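Local atomic coordinates of alginate lyase, family PL7 (Zobellia galactanivorans, PDB entry 3ZPY), a protein that probably cleaves alginate by beta-elimination, as expected of a family PL7 lyase, this chain being the catalytic domain of a longer enzyme. Residues V58-Y63 / V238-L243; T102-Q107 / D179-C184. One frame throughout, in Å; residues are numbered along the deposited sequence.

Contact 1 (V58-Y63 / V238-L243); sequences VYFKCY and VRIKNL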
loop_
_atom_site.group_PDB
_atom_site.type_symbol
_atom_site.label_atom_id
_atom_site.label_comp_id
_atom_site.label_asym_id
_atom_site.label_seq_id
_atom_site.Cartn_x
_atom_site.Cartn_y
_atom_site.Cartn_z
ATOM N N VAL A 58 2.565 6.602 11.765
ATOM C CA VAL A 58 1.371 7.082 11.031
ATOM C C VAL A 58 0.539 5.852 10.671
ATOM O O VAL A 58 1.067 4.869 10.143
ATOM C CB VAL A 58 1.731 7.953 9.803
ATOM C CG1 VAL A 58 0.478 8.255 8.967
ATOM C CG2 VAL A 58 2.430 9.242 10.271
ATOM N N TYR A 59 -0.694 5.921 11.106
ATOM C CA TYR A 59 -1.670 4.788 10.972
ATOM C C TYR A 59 -2.560 5.013 9.793
ATOM O O TYR A 59 -3.000 6.177 9.546
ATOM C CB TYR A 59 -2.559 4.804 12.202
ATOM C CG TYR A 59 -1.834 4.435 13.498
ATOM C CD1 TYR A 59 -1.054 5.379 14.169
ATOM C CD2 TYR A 59 -1.962 3.136 14.084
ATOM C CE1 TYR A 59 -0.372 5.066 15.375
ATOM C CE2 TYR A 59 -1.252 2.839 15.262
ATOM C CZ TYR A 59 -0.485 3.773 15.889
ATOM O OH TYR A 59 0.162 3.434 17.095
ATOM N N PHE A 60 -2.733 3.954 8.985
ATOM C CA PHE A 60 -3.616 3.917 7.802
ATOM C C PHE A 60 -4.620 2.912 8.114
ATOM O O PHE A 60 -4.328 1.694 8.168
ATOM C CB PHE A 60 -2.785 3.475 6.601
ATOM C CG PHE A 60 -1.647 4.433 6.257
ATOM C CD1 PHE A 60 -0.446 4.417 7.021
ATOM C CD2 PHE A 60 -1.756 5.320 5.165
ATOM C CE1 PHE A 60 0.604 5.309 6.688
ATOM C CE2 PHE A 60 -0.747 6.199 4.882
ATOM C CZ PHE A 60 0.456 6.155 5.594
ATOM N N LYS A 61 -5.871 3.415 8.320
ATOM C CA LYS A 61 -6.980 2.545 8.750
ATOM C C LYS A 61 -8.062 2.560 7.609
ATOM O O LYS A 61 -8.559 3.665 7.237
ATOM C CB LYS A 61 -7.585 3.162 10.097
ATOM C CG LYS A 61 -8.557 2.221 10.747
ATOM C CD LYS A 61 -8.997 2.696 12.113
ATOM C CE LYS A 61 -9.901 1.725 12.799
ATOM N NZ LYS A 61 -10.122 2.136 14.203
ATOM N N CYS A 62 -8.340 1.370 7.099
ATOM C CA CYS A 62 -9.286 1.251 5.967
ATOM C C CYS A 62 -10.270 0.143 6.269
ATOM O O CYS A 62 -9.933 -0.828 6.960
ATOM C CB CYS A 62 -8.458 1.047 4.640
ATOM S SG CYS A 62 -9.462 1.175 3.163
ATOM N N TYR A 63 -11.477 0.265 5.740
ATOM C CA TYR A 63 -12.562 -0.583 6.198
ATOM C C TYR A 63 -13.121 -1.374 5.039
ATOM O O TYR A 63 -13.221 -0.847 3.924
ATOM C CB TYR A 63 -13.743 0.247 6.819
ATOM C CG TYR A 63 -13.286 1.108 7.960
ATOM C CD1 TYR A 63 -12.564 2.299 7.709
ATOM C CD2 TYR A 63 -13.645 0.774 9.292
ATOM C CE1 TYR A 63 -12.082 3.093 8.717
ATOM C CE2 TYR A 63 -13.165 1.602 10.346
ATOM C CZ TYR A 63 -12.486 2.793 10.016
ATOM O OH TYR A 63 -11.963 3.548 11.053
ATOM N N VAL A 238 -2.612 -0.594 9.394
ATOM C CA VAL A 238 -1.196 -0.623 9.042
ATOM C C VAL A 238 -0.590 0.622 9.692
ATOM O O VAL A 238 -1.183 1.711 9.711
ATOM C CB VAL A 238 -0.949 -0.554 7.528
ATOM C CG1 VAL A 238 0.524 -0.438 7.244
ATOM C CG2 VAL A 238 -1.592 -1.725 6.794
ATOM N N ARG A 239 0.585 0.502 10.286
ATOM C CA ARG A 239 1.258 1.677 10.815
ATOM C C ARG A 239 2.728 1.703 10.291
ATOM O O ARG A 239 3.378 0.658 10.186
ATOM C CB ARG A 239 1.130 1.736 12.337
ATOM C CG ARG A 239 1.792 0.623 13.136
ATOM C CD ARG A 239 1.522 0.830 14.609
ATOM N NE ARG A 239 2.106 -0.158 15.444
ATOM C CZ ARG A 239 1.981 -0.165 16.758
ATOM N NH1 ARG A 239 1.349 0.841 17.378
ATOM N NH2 ARG A 239 2.410 -1.239 17.406
ATOM N N ILE A 240 3.200 2.923 9.947
ATOM C CA ILE A 240 4.477 3.100 9.243
ATOM C C ILE A 240 5.305 4.182 9.949
ATOM O O ILE A 240 4.764 5.225 10.413
ATOM C CB ILE A 240 4.223 3.445 7.730
ATOM C CG1 ILE A 240 3.395 2.344 7.093
ATOM C CG2 ILE A 240 5.503 3.756 6.989
ATOM C CD1 ILE A 240 2.847 2.594 5.671
ATOM N N LYS A 241 6.609 3.956 9.912
ATOM C CA LYS A 241 7.547 5.042 10.253
ATOM C C LYS A 241 8.812 4.868 9.417
ATOM O O LYS A 241 8.959 3.865 8.697
ATOM C CB LYS A 241 7.928 5.040 11.739
ATOM C CG LYS A 241 8.584 3.816 12.291
ATOM C CD LYS A 241 8.681 3.922 13.826
ATOM C CE LYS A 241 9.356 2.705 14.341
ATOM N NZ LYS A 241 9.627 2.834 15.817
ATOM N N ASN A 242 9.776 5.802 9.496
ATOM C CA ASN A 242 11.065 5.687 8.861
ATOM C C ASN A 242 10.925 5.411 7.355
ATOM O O ASN A 242 11.547 4.434 6.834
ATOM C CB ASN A 242 11.905 4.535 9.523
ATOM C CG ASN A 242 12.185 4.785 10.940
ATOM O OD1 ASN A 242 12.044 5.886 11.424
ATOM N ND2 ASN A 242 12.385 3.679 11.653
ATOM N N LEU A 243 10.088 6.188 6.675
ATOM C CA LEU A 243 9.786 6.035 5.255
ATOM C C LEU A 243 10.783 6.872 4.457
ATOM O O LEU A 243 10.955 8.057 4.710
ATOM C CB LEU A 243 8.381 6.621 5.016
ATOM C CG LEU A 243 7.932 6.634 3.527
ATOM C CD1 LEU A 243 7.890 5.289 2.814
ATOM C CD2 LEU A 243 6.555 7.277 3.450
#
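Two groups grip the phenol oxygen of Tyr59: Arg239 NH1 donates to Tyr59 OH at 2.9 Å, with the oxygen in the guanidinium plane but the bond bent to 140°, and Asp54 shares a further hydrogen bond with it. The Tyr59 and Arg239 side chains lie side by side, pointing the same way. Arg239 CB sits over one face of the ring, 4.1 Å from the Tyr59 centroid, as a CH-pi contact. From Arg239 CG, set between the backbone N and carbonyl carbon (chi1 64°), the extended chain carries Arg239 CD to 3.5 Å from Tyr59 CE2. Arg239 NH2 hydrogen-bonds Gln104 OE1 on the neighbouring strand 96-107. A phenylalanine in place of Tyr59 would probably leave Arg239 NH1 and Asp54 without the hydroxyl they share. Tyr59 and Arg239 form an antiparallel non-hydrogen-bonded pair in the outer sheet of the PL7 jelly-roll sandwich, where Tyr52 stacks on the tyrosine and Trp57 makes a cation-pi contact with the arginine. Val58 with Ile240 and Phe60 with Val238 are hydrogen-bonded pairs, their side chains on the opposite face. There Phe60 CE1 meets Ile240 CD1 at 3.7 Å, and Phe60 packs on Val77 and Leu79 of strand 76-83.

Contact 2 (T102-Q107 / D179-C184); sequences TVQVNQ and DTTYNC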
loop_
_atom_site.group_PDB
_atom_site.type_symbol
_atom_site.label_atom_id
_atom_site.label_comp_id
_atom_site.label_asym_id
_atom_site.label_seq_id
_atom_site.Cartn_x
_atom_site.Cartn_y
_atom_site.Cartn_z
ATOM N N THR A 102 9.365 1.171 7.777
ATOM C CA THR A 102 9.273 0.306 8.934
ATOM C C THR A 102 7.793 0.174 9.186
ATOM O O THR A 102 7.074 1.183 9.325
ATOM C CB THR A 102 10.038 0.976 10.121
ATOM O OG1 THR A 102 11.413 1.057 9.758
ATOM C CG2 THR A 102 9.884 0.160 11.439
ATOM N N VAL A 103 7.379 -1.034 9.330
ATOM C CA VAL A 103 5.863 -1.278 9.294
ATOM C C VAL A 103 5.474 -2.274 10.379
ATOM O O VAL A 103 6.243 -3.184 10.759
ATOM C CB VAL A 103 5.462 -1.833 7.881
ATOM C CG1 VAL A 103 5.963 -3.286 7.634
ATOM C CG2 VAL A 103 3.940 -1.758 7.669
ATOM N N GLN A 104 4.221 -2.108 10.828
ATOM C CA GLN A 104 3.464 -3.225 11.418
ATOM C C GLN A 104 2.074 -3.280 10.838
ATOM O O GLN A 104 1.557 -2.275 10.311
ATOM C CB GLN A 104 3.297 -3.067 12.908
ATOM C CG GLN A 104 4.594 -2.860 13.744
ATOM C CD GLN A 104 4.314 -3.058 15.193
ATOM O OE1 GLN A 104 3.099 -3.127 15.599
ATOM N NE2 GLN A 104 5.340 -3.153 16.011
ATOM N N VAL A 105 1.530 -4.491 10.875
ATOM C CA VAL A 105 0.109 -4.651 10.548
ATOM C C VAL A 105 -0.497 -5.038 11.904
ATOM O O VAL A 105 -0.049 -6.045 12.507
ATOM C CB VAL A 105 -0.183 -5.632 9.413
ATOM C CG1 VAL A 105 -1.704 -5.757 9.232
ATOM C CG2 VAL A 105 0.581 -5.222 8.154
ATOM N N ASN A 106 -1.533 -4.294 12.355
ATOM C CA ASN A 106 -2.107 -4.530 13.605
ATOM C C ASN A 106 -3.486 -5.228 13.548
ATOM O O ASN A 106 -3.963 -5.649 14.562
ATOM C CB ASN A 106 -2.274 -3.192 14.329
ATOM C CG ASN A 106 -0.904 -2.488 14.529
ATOM O OD1 ASN A 106 -0.022 -3.035 15.204
ATOM N ND2 ASN A 106 -0.682 -1.393 13.815
ATOM N N GLN A 107 -4.118 -5.328 12.372
ATOM C CA GLN A 107 -5.449 -5.884 12.266
ATOM C C GLN A 107 -5.679 -6.163 10.799
ATOM O O GLN A 107 -5.356 -5.319 9.955
ATOM C CB GLN A 107 -6.510 -4.813 12.705
ATOM C CG GLN A 107 -7.930 -5.327 12.713
ATOM C CD GLN A 107 -8.333 -6.250 13.864
ATOM O OE1 GLN A 107 -7.776 -6.283 14.898
ATOM N NE2 GLN A 107 -9.400 -6.894 13.686
ATOM N N ASP A 179 1.432 -7.082 14.770
ATOM C CA ASP A 179 2.011 -6.313 15.867
ATOM C C ASP A 179 3.460 -6.581 15.997
ATOM O O ASP A 179 3.990 -6.501 17.079
ATOM C CB ASP A 179 1.290 -6.729 17.152
ATOM C CG ASP A 179 -0.222 -6.467 17.096
ATOM O OD1 ASP A 179 -0.658 -5.452 16.551
ATOM O OD2 ASP A 179 -1.006 -7.392 17.510
ATOM N N THR A 180 4.209 -6.614 14.895
ATOM C CA THR A 180 5.595 -6.980 14.823
ATOM C C THR A 180 6.279 -6.073 13.849
ATOM O O THR A 180 5.839 -5.940 12.690
ATOM C CB THR A 180 5.808 -8.423 14.421
ATOM O OG1 THR A 180 5.214 -9.267 15.408
ATOM C CG2 THR A 180 7.263 -8.781 14.306
ATOM N N THR A 181 7.341 -5.413 14.256
ATOM C CA THR A 181 8.027 -4.407 13.398
ATOM C C THR A 181 8.879 -5.133 12.386
ATOM O O THR A 181 9.713 -6.015 12.708
ATOM C CB THR A 181 8.887 -3.548 14.333
ATOM O OG1 THR A 181 7.918 -2.803 15.031
ATOM C CG2 THR A 181 9.785 -2.588 13.503
ATOM N N TYR A 182 8.698 -4.691 11.129
ATOM C CA TYR A 182 9.588 -5.172 10.034
ATOM C C TYR A 182 10.169 -3.918 9.386
ATOM O O TYR A 182 9.435 -2.984 9.017
ATOM C CB TYR A 182 8.790 -5.949 8.984
ATOM C CG TYR A 182 8.266 -7.199 9.557
ATOM C CD1 TYR A 182 9.068 -8.331 9.697
ATOM C CD2 TYR A 182 6.907 -7.260 9.988
ATOM C CE1 TYR A 182 8.566 -9.501 10.232
ATOM C CE2 TYR A 182 6.380 -8.417 10.601
ATOM C CZ TYR A 182 7.216 -9.536 10.672
ATOM O OH TYR A 182 6.717 -10.692 11.208
ATOM N N ASN A 183 11.478 -3.946 9.200
ATOM C CA ASN A 183 12.127 -2.964 8.336
ATOM C C ASN A 183 12.159 -3.438 6.892
ATOM O O ASN A 183 12.881 -4.432 6.591
ATOM C CB ASN A 183 13.552 -2.667 8.797
ATOM C CG ASN A 183 13.571 -2.090 10.217
ATOM O OD1 ASN A 183 12.813 -1.120 10.513
ATOM N ND2 ASN A 183 14.410 -2.640 11.099
ATOM N N CYS A 184 11.331 -2.831 6.021
ATOM C CA CYS A 184 11.101 -3.368 4.663
ATOM C C CYS A 184 11.909 -2.554 3.690
ATOM O O CYS A 184 12.067 -1.331 3.858
ATOM C CB CYS A 184 9.620 -3.213 4.276
ATOM S SG CYS A 184 8.461 -3.980 5.403
HETATM O O HOH W 1 4.492 -4.264 18.672
HETATM O O HOH W 2 3.342 -6.703 11.859
#
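Gln104 and Thr181 meet through a nearly straight hydrogen bond: Gln104 NE2 donates to Thr181 OG1 at 2.8 Å (174°), and the hydroxyl oxygen lies in the amide plane. The same nitrogen, Gln104 NE2, gives a second bond to water 1 at 3.0 Å, and that water passes a hydrogen on to Asp179 O. Thr102 OG1 donates to Asn183 OD1 at 2.7 Å, in the plane of the amide carbonyl; these two side chains lie alongside each other, pointing the same way. Thr102 CG2, anti to its backbone N, is pressed to 3.4 Å from Thr181 CG2, tighter than normal van der Waals contact. On the other face Val103 CG1 touches Cys184 SG at 3.4 Å and Tyr182 CB more loosely.

In the backbone, Val103 and Tyr182 form an antiparallel hydrogen-bonded pair, with both bonds made, next to the non-hydrogen-bonded pair Thr102 with Asn183. Further along, 179-181 is loop rather than strand. Asp179 N still binds Val105 O at 2.9 Å, while water 2 bridges Val105 N (3.0 Å) and Thr180 O.

Farther out, Arg239 binds Gln104 OE1, so both ends of that amide are held and its rotation is fixed. Phe121 of strand 117-125 packs against Val103 and Cys184, joining these inner strands of the outer sheet to the opposing sheet. Ser177 OG bonds Thr180 OG1, and Ser177 N bonds Tyr182 OH. The chemistry is thus split: Val103, Cys184 and Phe121 make apolar contacts on the face turned to the other sheet, whereas hydroxyls, amides, a backbone bond and two bridging waters join the loop to strand 96-107, and no salt bridge links the two segments.

The centres of contacts 1 and 2 lie about 9 Å apart on one antiparallel sheet, where strands 58-63, 235-247, 96-107 and 182-189 follow one another. Strands 235-247 and 96-107 are the shared middle: Lys241 N bonds Thr102 O at 2.9 Å, and Arg239 NH2 reaches Gln104 OE1 at 2.7 Å, continuing one polar network across the outer face. In sequence the order is 58-63, 102-107, 179-184, 238-243, so contact 1 brackets contact 2 and brings the last strand between early ones. The other sheet of the sandwich, including strands 76-83, 117-125, 216-219 and 221-223, carries sequences resembling the PL7 signature motifs, consistent with a substrate groove there.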